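Ras GTPase-activating-like protein rng2 (Schizosaccharomyces pombe, PDB 1P2X) binds actin filaments through its calponin-homology domain, the part in this structure, and is needed to build the contractile F-actin ring at the division site. Local coordinates at residues Y9-I20 against L28-Q36. Numbering follows the deposited sequence.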
loop_
_atom_site.group_PDB
_atom_site.type_symbol
_atom_site.label_atom_id
_atom_site.label_comp_id
_atom_site.label_asym_id
_atom_site.label_seq_id
_atom_site.Cartn_x
_atom_site.Cartn_y
_atom_site.Cartn_z
ATOM N N TYR A 9 12.762 -0.853 0.172
ATOM C CA TYR A 9 11.433 -0.360 -0.162
ATOM C C TYR A 9 10.591 -1.458 -0.818
ATOM O O TYR A 9 9.383 -1.550 -0.584
ATOM C CB TYR A 9 11.492 0.881 -1.074
ATOM C CG TYR A 9 10.109 1.385 -1.428
ATOM C CD1 TYR A 9 9.237 1.829 -0.430
ATOM C CD2 TYR A 9 9.632 1.324 -2.733
ATOM C CE1 TYR A 9 7.917 2.195 -0.725
ATOM C CE2 TYR A 9 8.317 1.700 -3.036
ATOM C CZ TYR A 9 7.468 2.127 -2.027
ATOM O OH TYR A 9 6.161 2.448 -2.308
ATOM N N LEU A 10 11.225 -2.292 -1.633
ATOM C CA LEU A 10 10.510 -3.395 -2.260
ATOM C C LEU A 10 10.050 -4.379 -1.193
ATOM O O LEU A 10 9.001 -5.009 -1.330
ATOM C CB LEU A 10 11.390 -4.104 -3.305
ATOM C CG LEU A 10 11.382 -3.477 -4.703
ATOM C CD1 LEU A 10 12.418 -4.161 -5.604
ATOM C CD2 LEU A 10 9.984 -3.595 -5.299
ATOM N N CYS A 11 10.832 -4.523 -0.127
ATOM C CA CYS A 11 10.423 -5.404 0.965
ATOM C C CYS A 11 9.216 -4.790 1.662
ATOM O O CYS A 11 8.288 -5.498 2.039
ATOM C CB CYS A 11 11.540 -5.594 1.988
ATOM S SG CYS A 11 12.913 -6.598 1.406
ATOM N N ARG A 12 9.227 -3.471 1.821
ATOM C CA ARG A 12 8.112 -2.797 2.456
ATOM C C ARG A 12 6.845 -3.004 1.635
ATOM O O ARG A 12 5.778 -3.291 2.187
ATOM C CB ARG A 12 8.408 -1.304 2.628
ATOM C CG ARG A 12 9.751 -0.998 3.344
ATOM C CD ARG A 12 9.738 -1.342 4.844
ATOM N NE ARG A 12 10.023 -2.747 5.146
ATOM C CZ ARG A 12 11.236 -3.288 5.160
ATOM N NH1 ARG A 12 12.306 -2.550 4.886
ATOM N NH2 ARG A 12 11.393 -4.565 5.481
ATOM N N VAL A 13 6.958 -2.860 0.316
ATOM C CA VAL A 13 5.821 -3.055 -0.582
ATOM C C VAL A 13 5.342 -4.513 -0.522
ATOM O O VAL A 13 4.139 -4.785 -0.497
ATOM C CB VAL A 13 6.186 -2.694 -2.053
ATOM C CG1 VAL A 13 4.973 -2.879 -2.962
ATOM C CG2 VAL A 13 6.689 -1.272 -2.145
ATOM N N ASP A 14 6.291 -5.444 -0.485
ATOM C CA ASP A 14 5.977 -6.874 -0.419
ATOM C C ASP A 14 5.210 -7.213 0.869
ATOM O O ASP A 14 4.250 -7.985 0.850
ATOM C CB ASP A 14 7.274 -7.694 -0.480
ATOM C CG ASP A 14 7.025 -9.153 -0.753
ATOM O OD1 ASP A 14 7.323 -10.003 0.125
ATOM O OD2 ASP A 14 6.534 -9.490 -1.855
ATOM N N GLU A 15 5.652 -6.639 1.982
ATOM C CA GLU A 15 5.020 -6.860 3.282
ATOM C C GLU A 15 3.571 -6.351 3.321
ATOM O O GLU A 15 2.685 -7.021 3.846
ATOM C CB GLU A 15 5.856 -6.193 4.389
ATOM C CG GLU A 15 7.221 -6.841 4.610
ATOM C CD GLU A 15 8.201 -5.929 5.320
ATOM O OE1 GLU A 15 7.803 -4.805 5.700
ATOM O OE2 GLU A 15 9.373 -6.328 5.498
ATOM N N ALA A 16 3.343 -5.167 2.762
ATOM C CA ALA A 16 2.006 -4.589 2.705
ATOM C C ALA A 16 1.127 -5.432 1.769
ATOM O O ALA A 16 -0.055 -5.637 2.044
ATOM C CB ALA A 16 2.073 -3.139 2.202
ATOM N N LYS A 17 1.701 -5.907 0.666
ATOM C CA LYS A 17 0.950 -6.723 -0.277
ATOM C C LYS A 17 0.491 -7.982 0.442
ATOM O O LYS A 17 -0.705 -8.259 0.518
ATOM C CB LYS A 17 1.799 -7.115 -1.494
ATOM C CG LYS A 17 1.008 -7.803 -2.602
ATOM C CD LYS A 17 1.891 -8.381 -3.716
ATOM C CE LYS A 17 2.699 -9.570 -3.209
ATOM N NZ LYS A 17 3.439 -10.268 -4.280
ATOM N N LYS A 18 1.444 -8.737 0.976
ATOM C CA LYS A 18 1.128 -9.976 1.687
ATOM C C LYS A 18 0.037 -9.797 2.741
ATOM O O LYS A 18 -0.868 -10.615 2.832
ATOM C CB LYS A 18 2.378 -10.539 2.371
ATOM C CG LYS A 18 3.497 -11.004 1.439
ATOM C CD LYS A 18 4.707 -11.379 2.294
ATOM C CE LYS A 18 5.053 -10.228 3.268
ATOM N NZ LYS A 18 5.886 -10.607 4.460
ATOM N N TRP A 19 0.144 -8.736 3.540
ATOM C CA TRP A 19 -0.830 -8.453 4.588
ATOM C C TRP A 19 -2.224 -8.321 3.993
ATOM O O TRP A 19 -3.186 -8.880 4.509
ATOM C CB TRP A 19 -0.469 -7.162 5.333
ATOM C CG TRP A 19 -1.440 -6.859 6.421
ATOM C CD1 TRP A 19 -1.574 -7.524 7.606
ATOM C CD2 TRP A 19 -2.487 -5.880 6.390
ATOM N NE1 TRP A 19 -2.636 -7.024 8.311
ATOM C CE2 TRP A 19 -3.215 -6.008 7.593
ATOM C CE3 TRP A 19 -2.880 -4.901 5.464
ATOM C CZ2 TRP A 19 -4.318 -5.199 7.899
ATOM C CZ3 TRP A 19 -3.977 -4.094 5.770
ATOM C CH2 TRP A 19 -4.680 -4.251 6.982
ATOM N N ILE A 20 -2.327 -7.575 2.900
ATOM C CA ILE A 20 -3.603 -7.395 2.232
ATOM C C ILE A 20 -4.061 -8.722 1.645
ATOM O O ILE A 20 -5.243 -9.032 1.680
ATOM C CB ILE A 20 -3.508 -6.328 1.124
ATOM C CG1 ILE A 20 -3.213 -4.959 1.748
ATOM C CG2 ILE A 20 -4.803 -6.283 0.313
ATOM C CD1 ILE A 20 -3.079 -3.830 0.742
ATOM N N LEU A 28 -2.533 -11.084 -5.168
ATOM C CA LEU A 28 -2.576 -9.744 -5.739
ATOM C C LEU A 28 -1.456 -9.423 -6.738
ATOM O O LEU A 28 -1.083 -8.264 -6.913
ATOM C CB LEU A 28 -2.608 -8.701 -4.609
ATOM C CG LEU A 28 -3.826 -8.787 -3.679
ATOM C CD1 LEU A 28 -3.711 -7.782 -2.547
ATOM C CD2 LEU A 28 -5.099 -8.536 -4.475
ATOM N N GLY A 29 -0.930 -10.454 -7.395
ATOM C CA GLY A 29 0.084 -10.266 -8.418
ATOM C C GLY A 29 1.469 -9.879 -7.928
ATOM O O GLY A 29 1.715 -9.829 -6.726
ATOM N N PRO A 30 2.391 -9.596 -8.859
ATOM C CA PRO A 30 3.776 -9.208 -8.554
ATOM C C PRO A 30 3.902 -7.983 -7.646
ATOM O O PRO A 30 3.098 -7.054 -7.713
ATOM C CB PRO A 30 4.380 -8.937 -9.941
ATOM C CG PRO A 30 3.585 -9.846 -10.867
ATOM C CD PRO A 30 2.172 -9.704 -10.318
ATOM N N THR A 31 4.927 -7.995 -6.800
ATOM C CA THR A 31 5.205 -6.893 -5.896
ATOM C C THR A 31 5.650 -5.654 -6.678
ATOM O O THR A 31 5.261 -4.535 -6.350
ATOM C CB THR A 31 6.306 -7.297 -4.887
ATOM O OG1 THR A 31 5.765 -8.238 -3.948
ATOM C CG2 THR A 31 6.830 -6.079 -4.112
ATOM N N SER A 32 6.442 -5.864 -7.729
ATOM C CA SER A 32 6.969 -4.756 -8.530
ATOM C C SER A 32 5.895 -3.913 -9.212
ATOM O O SER A 32 6.148 -2.774 -9.579
ATOM C CB SER A 32 7.969 -5.273 -9.585
ATOM O OG SER A 32 7.366 -6.200 -10.478
ATOM N N THR A 33 4.700 -4.469 -9.380
ATOM C CA THR A 33 3.610 -3.722 -9.997
ATOM C C THR A 33 2.439 -3.533 -9.042
ATOM O O THR A 33 1.375 -3.067 -9.447
ATOM C CB THR A 33 3.117 -4.431 -11.263
ATOM O OG1 THR A 33 2.801 -5.793 -10.948
ATOM C CG2 THR A 33 4.211 -4.449 -12.323
ATOM N N PHE A 34 2.642 -3.883 -7.771
ATOM C CA PHE A 34 1.576 -3.787 -6.776
ATOM C C PHE A 34 1.130 -2.355 -6.473
ATOM O O PHE A 34 -0.061 -2.097 -6.394
ATOM C CB PHE A 34 1.970 -4.507 -5.473
ATOM C CG PHE A 34 0.877 -4.511 -4.428
ATOM C CD1 PHE A 34 -0.307 -5.208 -4.646
ATOM C CD2 PHE A 34 1.029 -3.807 -3.237
ATOM C CE1 PHE A 34 -1.334 -5.205 -3.687
ATOM C CE2 PHE A 34 0.015 -3.800 -2.272
ATOM C CZ PHE A 34 -1.172 -4.498 -2.499
ATOM N N GLU A 35 2.062 -1.423 -6.296
ATOM C CA GLU A 35 1.656 -0.047 -6.018
ATOM C C GLU A 35 0.754 0.499 -7.104
ATOM O O GLU A 35 -0.263 1.129 -6.817
ATOM C CB GLU A 35 2.854 0.882 -5.899
ATOM C CG GLU A 35 3.776 0.540 -4.772
ATOM C CD GLU A 35 5.156 1.068 -5.037
ATOM O OE1 GLU A 35 5.412 2.245 -4.693
ATOM O OE2 GLU A 35 5.969 0.306 -5.611
ATOM N N GLN A 36 1.135 0.268 -8.354
ATOM C CA GLN A 36 0.348 0.760 -9.473
ATOM C C GLN A 36 -1.041 0.137 -9.528
ATOM O O GLN A 36 -1.976 0.775 -10.003
ATOM C CB GLN A 36 1.086 0.522 -10.801
ATOM C CG GLN A 36 2.286 1.447 -11.053
ATOM C CD GLN A 36 1.893 2.895 -11.323
ATOM O OE1 GLN A 36 0.948 3.165 -12.065
ATOM N NE2 GLN A 36 2.627 3.830 -10.732
#
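Asp14 and Thr31 are the residues whose CA atoms lie nearest, 5.5 Å apart, where segment 28-36, a loop leading into a weakly bonded helical turn, passes over one side of the 9-20 part of helix 2-23. Lys17 and Thr31 lie at the heart of the contact. Lys17 CG stands anti to the backbone N (chi1 -172°) and sits over the centre of the Phe34 ring, 3.6 Å from the centroid, a CH-pi contact. The chain then bends at chi3 (69°) and brings Lys17 NZ to Gly29 O at 3.0 Å and to Thr31 OG1 at 3.1 Å. Thr31 OG1 in turn donates to Asp14 OD2 (2.6 Å), which accepts on its anti lone pair, so OG1 is gripped by a cation and an anion at once. A methionine in place of Lys17 would probably leave Gly29 O and Thr31 OG1 without this charged donor. Around the Phe34 rim, Ile20 CD1 meets Phe34 CZ in the ring plane at 3.8 Å, and Val13 CG1 lies at the edge. Ile20 CG2 presses tightly on Leu28 CD1. At the other end, Tyr9 OH donates to Glu35 OE1 at 2.5 Å, from above the carboxylate plane. Glu35 OE2 is salt-bridged to Arg145 of helix 136-147, while Tyr9 also packs on Pro103 and Ile106 of helix 102-117 and Ile20 on Val43 of helix 42-47; the contact thus lies inside the all-helical calponin-homology fold.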